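Ionotropic glutamate receptor bacterial homologue (Nostoc punctiforme, PDB 2PYY) binds L-glutamate between the two lobes of its ligand-binding core and probably serves as the sensor domain of a bacterial ionotropic glutamate receptor. Local coordinates at residues T9-L17 / F157-Y165; D80-Q91 / S179-L190. All coordinates share one frame; numbering follows the deposited sequence.

Contact 1: residues T9-L17 / F157-Y165. With GLU (glutamic acid), chain E.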
# COMPACT_ATOMS: atom_id res chain seq x y z
N THR B 9 -18.86 3.68 2.05
CA THR B 9 -18.71 2.36 1.45
C THR B 9 -18.40 2.57 -0.03
O THR B 9 -18.62 3.65 -0.57
CB THR B 9 -19.99 1.49 1.59
OG1 THR B 9 -21.04 1.98 0.75
CG2 THR B 9 -20.45 1.48 3.04
N ARG B 10 -17.88 1.53 -0.66
CA ARG B 10 -17.54 1.57 -2.07
C ARG B 10 -17.96 0.20 -2.59
O ARG B 10 -17.66 -0.84 -1.99
CB ARG B 10 -16.04 1.82 -2.23
CG ARG B 10 -15.54 1.88 -3.66
CD ARG B 10 -14.90 0.56 -4.04
NE ARG B 10 -14.60 0.47 -5.46
CZ ARG B 10 -13.77 1.28 -6.12
NH1 ARG B 10 -13.15 2.26 -5.47
NH2 ARG B 10 -13.58 1.13 -7.42
N VAL B 11 -18.70 0.21 -3.70
CA VAL B 11 -19.19 -1.01 -4.33
C VAL B 11 -18.07 -1.78 -4.99
O VAL B 11 -17.39 -1.28 -5.89
CB VAL B 11 -20.28 -0.66 -5.37
CG1 VAL B 11 -20.82 -1.94 -6.01
CG2 VAL B 11 -21.42 0.10 -4.68
N ILE B 12 -17.86 -3.02 -4.54
CA ILE B 12 -16.82 -3.89 -5.07
C ILE B 12 -17.11 -5.32 -4.61
O ILE B 12 -16.67 -5.74 -3.55
CB ILE B 12 -15.41 -3.43 -4.58
CG1 ILE B 12 -14.35 -4.43 -5.06
CG2 ILE B 12 -15.39 -3.27 -3.06
CD1 ILE B 12 -13.11 -3.76 -5.62
N PRO B 13 -17.87 -6.08 -5.41
CA PRO B 13 -18.22 -7.46 -5.07
C PRO B 13 -17.01 -8.38 -5.03
O PRO B 13 -16.04 -8.19 -5.76
CB PRO B 13 -19.24 -7.84 -6.15
CG PRO B 13 -18.86 -6.99 -7.31
CD PRO B 13 -18.55 -5.65 -6.65
N PRO B 14 -17.06 -9.42 -4.18
CA PRO B 14 -18.17 -9.75 -3.28
C PRO B 14 -18.12 -9.09 -1.90
O PRO B 14 -18.81 -9.54 -0.97
CB PRO B 14 -18.07 -11.27 -3.18
CG PRO B 14 -16.59 -11.46 -3.13
CD PRO B 14 -16.05 -10.50 -4.18
N PHE B 15 -17.30 -8.06 -1.74
CA PHE B 15 -17.21 -7.37 -0.45
C PHE B 15 -18.41 -6.44 -0.24
O PHE B 15 -19.03 -6.44 0.82
CB PHE B 15 -15.88 -6.61 -0.34
CG PHE B 15 -14.68 -7.51 -0.42
CD1 PHE B 15 -14.15 -7.86 -1.66
CD2 PHE B 15 -14.17 -8.11 0.73
CE1 PHE B 15 -13.13 -8.81 -1.75
CE2 PHE B 15 -13.15 -9.05 0.65
CZ PHE B 15 -12.63 -9.41 -0.58
N VAL B 16 -18.75 -5.68 -1.27
CA VAL B 16 -19.89 -4.77 -1.24
C VAL B 16 -20.65 -4.85 -2.56
O VAL B 16 -20.09 -4.61 -3.63
CB VAL B 16 -19.45 -3.30 -1.04
CG1 VAL B 16 -20.68 -2.39 -1.06
CG2 VAL B 16 -18.71 -3.15 0.28
N LEU B 17 -21.94 -5.17 -2.48
CA LEU B 17 -22.80 -5.26 -3.67
C LEU B 17 -24.06 -4.42 -3.45
O LEU B 17 -24.45 -4.18 -2.31
CB LEU B 17 -23.22 -6.70 -3.95
CG LEU B 17 -22.13 -7.75 -4.15
CD1 LEU B 17 -21.60 -8.21 -2.82
CD2 LEU B 17 -22.73 -8.93 -4.91
N PHE B 157 -5.63 -6.45 -10.45
CA PHE B 157 -6.53 -5.96 -9.43
C PHE B 157 -6.55 -6.92 -8.25
O PHE B 157 -5.83 -7.93 -8.23
CB PHE B 157 -7.92 -5.79 -10.06
CG PHE B 157 -8.80 -4.81 -9.36
CD1 PHE B 157 -8.31 -3.59 -8.95
CD2 PHE B 157 -10.15 -5.11 -9.15
CE1 PHE B 157 -9.16 -2.65 -8.32
CE2 PHE B 157 -11.00 -4.19 -8.52
CZ PHE B 157 -10.51 -2.96 -8.11
N ASP B 158 -7.37 -6.62 -7.25
CA ASP B 158 -7.47 -7.47 -6.06
C ASP B 158 -7.93 -8.89 -6.43
O ASP B 158 -8.98 -9.09 -7.05
CB ASP B 158 -8.43 -6.80 -5.07
CG ASP B 158 -7.96 -5.41 -4.69
OD1 ASP B 158 -7.79 -4.57 -5.59
OD2 ASP B 158 -7.76 -5.15 -3.50
N ALA B 159 -7.13 -9.88 -6.03
CA ALA B 159 -7.41 -11.29 -6.34
C ALA B 159 -8.84 -11.75 -6.05
O ALA B 159 -9.48 -12.38 -6.91
CB ALA B 159 -6.40 -12.20 -5.62
N PRO B 160 -9.35 -11.47 -4.84
CA PRO B 160 -10.71 -11.85 -4.44
C PRO B 160 -11.76 -11.29 -5.39
O PRO B 160 -12.72 -11.96 -5.73
CB PRO B 160 -10.84 -11.24 -3.05
CG PRO B 160 -9.43 -11.21 -2.54
CD PRO B 160 -8.63 -10.81 -3.74
N VAL B 161 -11.57 -10.05 -5.82
CA VAL B 161 -12.52 -9.43 -6.72
C VAL B 161 -12.46 -10.05 -8.11
O VAL B 161 -13.50 -10.28 -8.73
CB VAL B 161 -12.28 -7.92 -6.79
CG1 VAL B 161 -13.25 -7.28 -7.76
CG2 VAL B 161 -12.44 -7.33 -5.39
N LEU B 162 -11.25 -10.32 -8.60
CA LEU B 162 -11.09 -10.93 -9.92
C LEU B 162 -11.71 -12.34 -9.93
O LEU B 162 -12.45 -12.70 -10.85
CB LEU B 162 -9.61 -10.99 -10.32
CG LEU B 162 -8.90 -9.64 -10.56
CD1 LEU B 162 -7.41 -9.85 -10.75
CD2 LEU B 162 -9.51 -8.96 -11.78
N LEU B 163 -11.44 -13.13 -8.89
CA LEU B 163 -12.00 -14.48 -8.83
C LEU B 163 -13.51 -14.46 -8.97
O LEU B 163 -14.08 -15.21 -9.77
CB LEU B 163 -11.63 -15.17 -7.52
CG LEU B 163 -10.21 -15.73 -7.48
CD1 LEU B 163 -9.92 -16.25 -6.08
CD2 LEU B 163 -10.06 -16.86 -8.51
N PHE B 164 -14.17 -13.60 -8.20
CA PHE B 164 -15.62 -13.49 -8.23
C PHE B 164 -16.13 -13.13 -9.63
O PHE B 164 -17.12 -13.69 -10.10
CB PHE B 164 -16.08 -12.42 -7.25
CG PHE B 164 -17.56 -12.42 -7.01
CD1 PHE B 164 -18.14 -13.41 -6.23
CD2 PHE B 164 -18.38 -11.45 -7.57
CE1 PHE B 164 -19.52 -13.42 -6.00
CE2 PHE B 164 -19.75 -11.46 -7.35
CZ PHE B 164 -20.32 -12.44 -6.57
N TYR B 165 -15.46 -12.17 -10.26
CA TYR B 165 -15.82 -11.73 -11.60
C TYR B 165 -15.61 -12.89 -12.58
O TYR B 165 -16.43 -13.12 -13.47
CB TYR B 165 -14.94 -10.55 -12.04
CG TYR B 165 -14.97 -10.30 -13.53
CD1 TYR B 165 -16.11 -9.78 -14.16
CD2 TYR B 165 -13.87 -10.64 -14.34
CE1 TYR B 165 -16.16 -9.61 -15.53
CE2 TYR B 165 -13.91 -10.47 -15.72
CZ TYR B 165 -15.07 -9.96 -16.31
OH TYR B 165 -15.15 -9.81 -17.67
N GLU E . -7.98 -2.76 -2.49
CA GLU E . -7.93 -1.63 -3.47
C GLU E . -7.43 -0.37 -2.78
O GLU E . -7.61 -0.27 -1.54
CB GLU E . -9.32 -1.37 -4.04
CG GLU E . -9.35 -0.32 -5.15
CD GLU E . -10.77 0.03 -5.60
OE1 GLU E . -10.91 0.71 -6.63
OE2 GLU E . -11.73 -0.38 -4.91
OXT GLU E . -6.87 0.51 -3.47
O HOH W 1 -16.18 -9.02 -8.43
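The backbones of Pro-13 and Val-161 approach to 6.3 Å between their CA atoms, where the loop that follows strand 5-10 meets the first turn of helix 159-166. The loop is folded on itself: Phe-15 and Val-16 both face Ile-12 in a classic beta bulge, and the peptide bond before Pro-14 is cis. Asp-158 occupies the N-cap position of the helix. Between the two backbones the polar link is indirect, through one water that donates to Pro-13 O and to Val-161 O.

Side chains meet mainly through carbon. Ile-12 holds CG1 anti to its backbone N (chi1 175°) and crosses Val-161 at about a right angle; its CG1 lies 3.5 Å from Val-161 CG2, tight for two carbons, while its CD1 reaches Phe-157 CE2 at 3.6 Å. Pro-14 slides past Phe-164, laying CB over one face of the ring as a CH-pi contact, 3.9 Å from CB to the Phe-164 centroid. Phe-15 turns its ring edge to Pro-160, whose CB lies 3.6 Å from Phe-15 CZ, and to Val-161 CG2.

Beside this wall lies the bound glutamate. Asp-158 OD2 accepts a hydrogen bond from the ligand N (2.6 Å), and the Phe-157 ring turns its edge to the ligand CD. Arg-10 lies beside the side-chain carboxylate, modelled too close for its details to be trusted. Asp-158 and Arg-10 probably balance the ligand's charges, while largely apolar packing joins loop to helix start.

Contact 2: residues D80-Q91 / S179-L190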
# COMPACT_ATOMS: atom_id res chain seq x y z
N ASP B 80 -5.96 6.33 10.04
CA ASP B 80 -5.81 5.21 10.96
C ASP B 80 -6.56 4.00 10.41
O ASP B 80 -7.51 4.14 9.63
CB ASP B 80 -6.37 5.58 12.34
CG ASP B 80 -5.37 5.34 13.45
OD1 ASP B 80 -4.42 4.57 13.23
OD2 ASP B 80 -5.55 5.90 14.56
N PHE B 81 -6.13 2.81 10.81
CA PHE B 81 -6.76 1.57 10.37
C PHE B 81 -7.05 0.66 11.56
O PHE B 81 -6.33 0.68 12.55
CB PHE B 81 -5.85 0.81 9.40
CG PHE B 81 -5.93 1.29 7.98
CD1 PHE B 81 -4.96 2.14 7.46
CD2 PHE B 81 -6.98 0.90 7.16
CE1 PHE B 81 -5.03 2.60 6.14
CE2 PHE B 81 -7.07 1.35 5.84
CZ PHE B 81 -6.09 2.20 5.33
N SER B 82 -8.11 -0.13 11.44
CA SER B 82 -8.44 -1.09 12.47
C SER B 82 -7.52 -2.25 12.13
O SER B 82 -6.69 -2.16 11.21
CB SER B 82 -9.85 -1.60 12.29
OG SER B 82 -9.92 -2.41 11.13
N LEU B 83 -7.67 -3.34 12.87
CA LEU B 83 -6.91 -4.55 12.61
C LEU B 83 -7.41 -5.02 11.25
O LEU B 83 -8.52 -4.71 10.86
CB LEU B 83 -7.26 -5.61 13.65
CG LEU B 83 -6.67 -5.31 15.02
CD1 LEU B 83 -7.30 -6.21 16.10
CD2 LEU B 83 -5.18 -5.50 14.95
N PRO B 84 -6.59 -5.77 10.51
CA PRO B 84 -7.01 -6.26 9.19
C PRO B 84 -8.31 -7.06 9.26
O PRO B 84 -8.53 -7.81 10.21
CB PRO B 84 -5.82 -7.11 8.73
CG PRO B 84 -5.13 -7.49 10.02
CD PRO B 84 -5.23 -6.22 10.84
N ILE B 85 -9.18 -6.89 8.26
CA ILE B 85 -10.44 -7.63 8.25
C ILE B 85 -10.41 -8.72 7.20
O ILE B 85 -11.34 -9.53 7.11
CB ILE B 85 -11.66 -6.75 7.89
CG1 ILE B 85 -11.42 -6.12 6.51
CG2 ILE B 85 -11.89 -5.73 8.97
CD1 ILE B 85 -12.57 -5.30 5.99
N PHE B 86 -9.35 -8.73 6.40
CA PHE B 86 -9.22 -9.70 5.31
C PHE B 86 -7.79 -9.73 4.75
O PHE B 86 -7.09 -8.72 4.77
CB PHE B 86 -10.18 -9.31 4.19
CG PHE B 86 -10.50 -10.42 3.24
CD1 PHE B 86 -11.60 -11.25 3.46
CD2 PHE B 86 -9.72 -10.64 2.11
CE1 PHE B 86 -11.92 -12.28 2.57
CE2 PHE B 86 -10.03 -11.67 1.21
CZ PHE B 86 -11.14 -12.48 1.44
N ALA B 87 -7.38 -10.89 4.25
CA ALA B 87 -6.06 -11.05 3.65
C ALA B 87 -6.28 -11.12 2.14
O ALA B 87 -6.98 -12.02 1.65
CB ALA B 87 -5.40 -12.35 4.15
N SER B 88 -5.70 -10.19 1.40
CA SER B 88 -5.88 -10.14 -0.06
C SER B 88 -4.58 -9.80 -0.79
O SER B 88 -3.50 -9.90 -0.21
CB SER B 88 -6.96 -9.10 -0.40
OG SER B 88 -7.24 -9.05 -1.79
N GLY B 89 -4.67 -9.41 -2.05
CA GLY B 89 -3.48 -9.06 -2.80
C GLY B 89 -3.75 -8.84 -4.27
O GLY B 89 -4.82 -9.17 -4.77
N LEU B 90 -2.77 -8.30 -4.98
CA LEU B 90 -2.92 -8.04 -6.41
C LEU B 90 -2.60 -9.29 -7.20
O LEU B 90 -1.74 -10.08 -6.83
CB LEU B 90 -1.99 -6.92 -6.84
CG LEU B 90 -2.06 -5.64 -6.01
CD1 LEU B 90 -1.01 -4.65 -6.50
CD2 LEU B 90 -3.46 -5.04 -6.12
N GLN B 91 -3.31 -9.47 -8.31
CA GLN B 91 -3.08 -10.62 -9.17
C GLN B 91 -3.34 -10.22 -10.62
O GLN B 91 -4.01 -9.22 -10.88
CB GLN B 91 -4.00 -11.77 -8.76
CG GLN B 91 -3.60 -13.12 -9.35
CD GLN B 91 -3.98 -14.27 -8.44
OE1 GLN B 91 -5.12 -14.34 -7.96
NE2 GLN B 91 -3.04 -15.18 -8.20
N SER B 179 1.00 -15.97 -9.49
CA SER B 179 0.71 -15.88 -8.06
C SER B 179 0.43 -14.44 -7.69
O SER B 179 0.41 -13.55 -8.55
CB SER B 179 1.91 -16.41 -7.26
OG SER B 179 3.13 -15.89 -7.76
N ILE B 180 0.19 -14.19 -6.40
CA ILE B 180 -0.08 -12.84 -5.94
C ILE B 180 1.16 -11.99 -6.14
O ILE B 180 2.25 -12.35 -5.69
CB ILE B 180 -0.48 -12.83 -4.45
CG1 ILE B 180 -1.53 -13.92 -4.19
CG2 ILE B 180 -1.01 -11.46 -4.07
CD1 ILE B 180 -2.76 -13.82 -5.06
N LEU B 181 1.00 -10.85 -6.81
CA LEU B 181 2.09 -9.93 -7.10
C LEU B 181 2.57 -9.24 -5.82
O LEU B 181 3.76 -9.01 -5.63
CB LEU B 181 1.63 -8.87 -8.10
CG LEU B 181 0.83 -9.40 -9.29
CD1 LEU B 181 0.30 -8.24 -10.12
CD2 LEU B 181 1.70 -10.30 -10.13
N ARG B 182 1.62 -8.90 -4.96
CA ARG B 182 1.91 -8.25 -3.70
C ARG B 182 0.74 -8.51 -2.75
O ARG B 182 -0.43 -8.41 -3.14
CB ARG B 182 2.11 -6.73 -3.88
CG ARG B 182 2.56 -6.02 -2.59
CD ARG B 182 3.04 -4.57 -2.77
NE ARG B 182 1.95 -3.61 -3.00
CZ ARG B 182 2.10 -2.28 -2.99
NH1 ARG B 182 3.28 -1.73 -2.76
NH2 ARG B 182 1.05 -1.49 -3.22
N GLU B 183 1.06 -8.87 -1.51
CA GLU B 183 0.04 -9.14 -0.51
C GLU B 183 -0.38 -7.89 0.22
O GLU B 183 0.45 -7.12 0.70
CB GLU B 183 0.55 -10.16 0.51
CG GLU B 183 0.62 -11.57 -0.02
CD GLU B 183 1.13 -12.55 1.02
OE1 GLU B 183 1.02 -13.77 0.77
OE2 GLU B 183 1.66 -12.10 2.07
N GLU B 184 -1.69 -7.69 0.31
CA GLU B 184 -2.23 -6.53 1.01
C GLU B 184 -3.37 -7.00 1.88
O GLU B 184 -4.05 -7.97 1.56
CB GLU B 184 -2.78 -5.50 0.01
CG GLU B 184 -1.86 -5.16 -1.16
CD GLU B 184 -2.35 -3.97 -1.99
OE1 GLU B 184 -3.55 -3.95 -2.40
OE2 GLU B 184 -1.53 -3.06 -2.25
N SER B 185 -3.58 -6.34 3.00
CA SER B 185 -4.68 -6.72 3.86
C SER B 185 -5.66 -5.56 3.82
O SER B 185 -5.27 -4.41 3.53
CB SER B 185 -4.19 -7.00 5.29
OG SER B 185 -4.04 -5.80 6.02
N TYR B 186 -6.93 -5.85 4.04
CA TYR B 186 -7.96 -4.82 4.05
C TYR B 186 -8.28 -4.48 5.49
O TYR B 186 -8.22 -5.35 6.36
CB TYR B 186 -9.26 -5.28 3.42
CG TYR B 186 -9.16 -5.72 1.99
CD1 TYR B 186 -8.22 -5.16 1.12
CD2 TYR B 186 -10.04 -6.68 1.49
CE1 TYR B 186 -8.16 -5.55 -0.22
CE2 TYR B 186 -9.99 -7.08 0.16
CZ TYR B 186 -9.05 -6.51 -0.69
OH TYR B 186 -9.03 -6.91 -2.00
N GLY B 187 -8.67 -3.23 5.72
CA GLY B 187 -9.01 -2.80 7.06
C GLY B 187 -10.09 -1.74 6.96
O GLY B 187 -10.48 -1.34 5.86
N ILE B 188 -10.60 -1.32 8.11
CA ILE B 188 -11.61 -0.26 8.17
C ILE B 188 -10.74 0.99 8.31
O ILE B 188 -9.81 1.02 9.13
CB ILE B 188 -12.54 -0.47 9.41
CG1 ILE B 188 -13.45 -1.68 9.16
CG2 ILE B 188 -13.41 0.78 9.66
CD1 ILE B 188 -14.22 -2.20 10.40
N ILE B 189 -10.97 1.99 7.46
CA ILE B 189 -10.17 3.20 7.52
C ILE B 189 -10.90 4.20 8.41
O ILE B 189 -12.11 4.35 8.32
CB ILE B 189 -9.91 3.78 6.08
CG1 ILE B 189 -8.81 4.84 6.12
CG2 ILE B 189 -11.22 4.32 5.49
CD1 ILE B 189 -8.20 5.14 4.75
N LEU B 190 -10.13 4.86 9.28
CA LEU B 190 -10.68 5.80 10.24
C LEU B 190 -9.83 7.05 10.29
O LEU B 190 -8.67 7.03 9.87
CB LEU B 190 -10.66 5.17 11.63
CG LEU B 190 -11.20 3.76 11.76
CD1 LEU B 190 -10.29 2.91 12.64
CD2 LEU B 190 -12.60 3.83 12.32
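Two antiparallel ladders, separated by a register shift of two, pair strand 175-190 with strands 80-81 and 86-94 as part of the mixed sheet. In the first, Asp-80 and Leu-190 exchange backbone bonds, the Asp-80 carboxylate pairs with Lys-198 and Arg-197 of the second subunit, and Ile-189 CG1 lies over one face of the Phe-81 ring, 4.2 Å from its centroid. Just past this ladder Ser-82 N bonds Ile-188 O, and Ser-82 OG (chi1 70°) accepts from Ile-188 N at 3.3 Å and donates to Leu-83 O.

The second ladder starts at a classic beta bulge, Ile-85 and Phe-86 both facing Tyr-186; Ile-85 N gives a 2.6 Å bond to Tyr-186 O. Phe-86 and Tyr-186 point the same way with planes 18° apart, but the rings barely overlap. Ser-88 CB sits over one face of the Tyr-186 ring and its OG donates to Tyr-186 OH at 2.8 Å; the phenol also bonds Asp-158 OD2. A leucine in place of Tyr-186 would probably leave Ser-88 OG without its acceptor and cost Asp-158 OD2 one bond, that to the ligand amine remaining. Further along, Gly-89 fits where a CB would strike Ile-180 CG2.

Helix 159-166 packs on Phe-86 and Ser-88 through Pro-160, helix 122-129 on Leu-90, helix 197-209 on Ser-82 and Leu-190, and Gln-91 bonds Phe-157 of neighbouring strand 154-158.

How the contacts relate
Both contacts are buried and share the mixed sheet, in which strands 154-158 and 86-94 are neighbours; their centres lie 13 Å apart. They join directly at Asp-158 OD2 and Tyr-186 OH, 2.6 Å apart, and where Ala-159 N probably bonds Gly-89 O. The aspartate that receives the ligand amine in contact 1 is thus probably steadied by a tyrosine of contact 2, which meets the same oxygen from another direction. Their chemistry differs with place: contact 1 is loop against helix, held by carbon packing and one water, whereas contact 2 is strand against strand, held by a run of backbone bonds, and extends from the pocket to the second subunit.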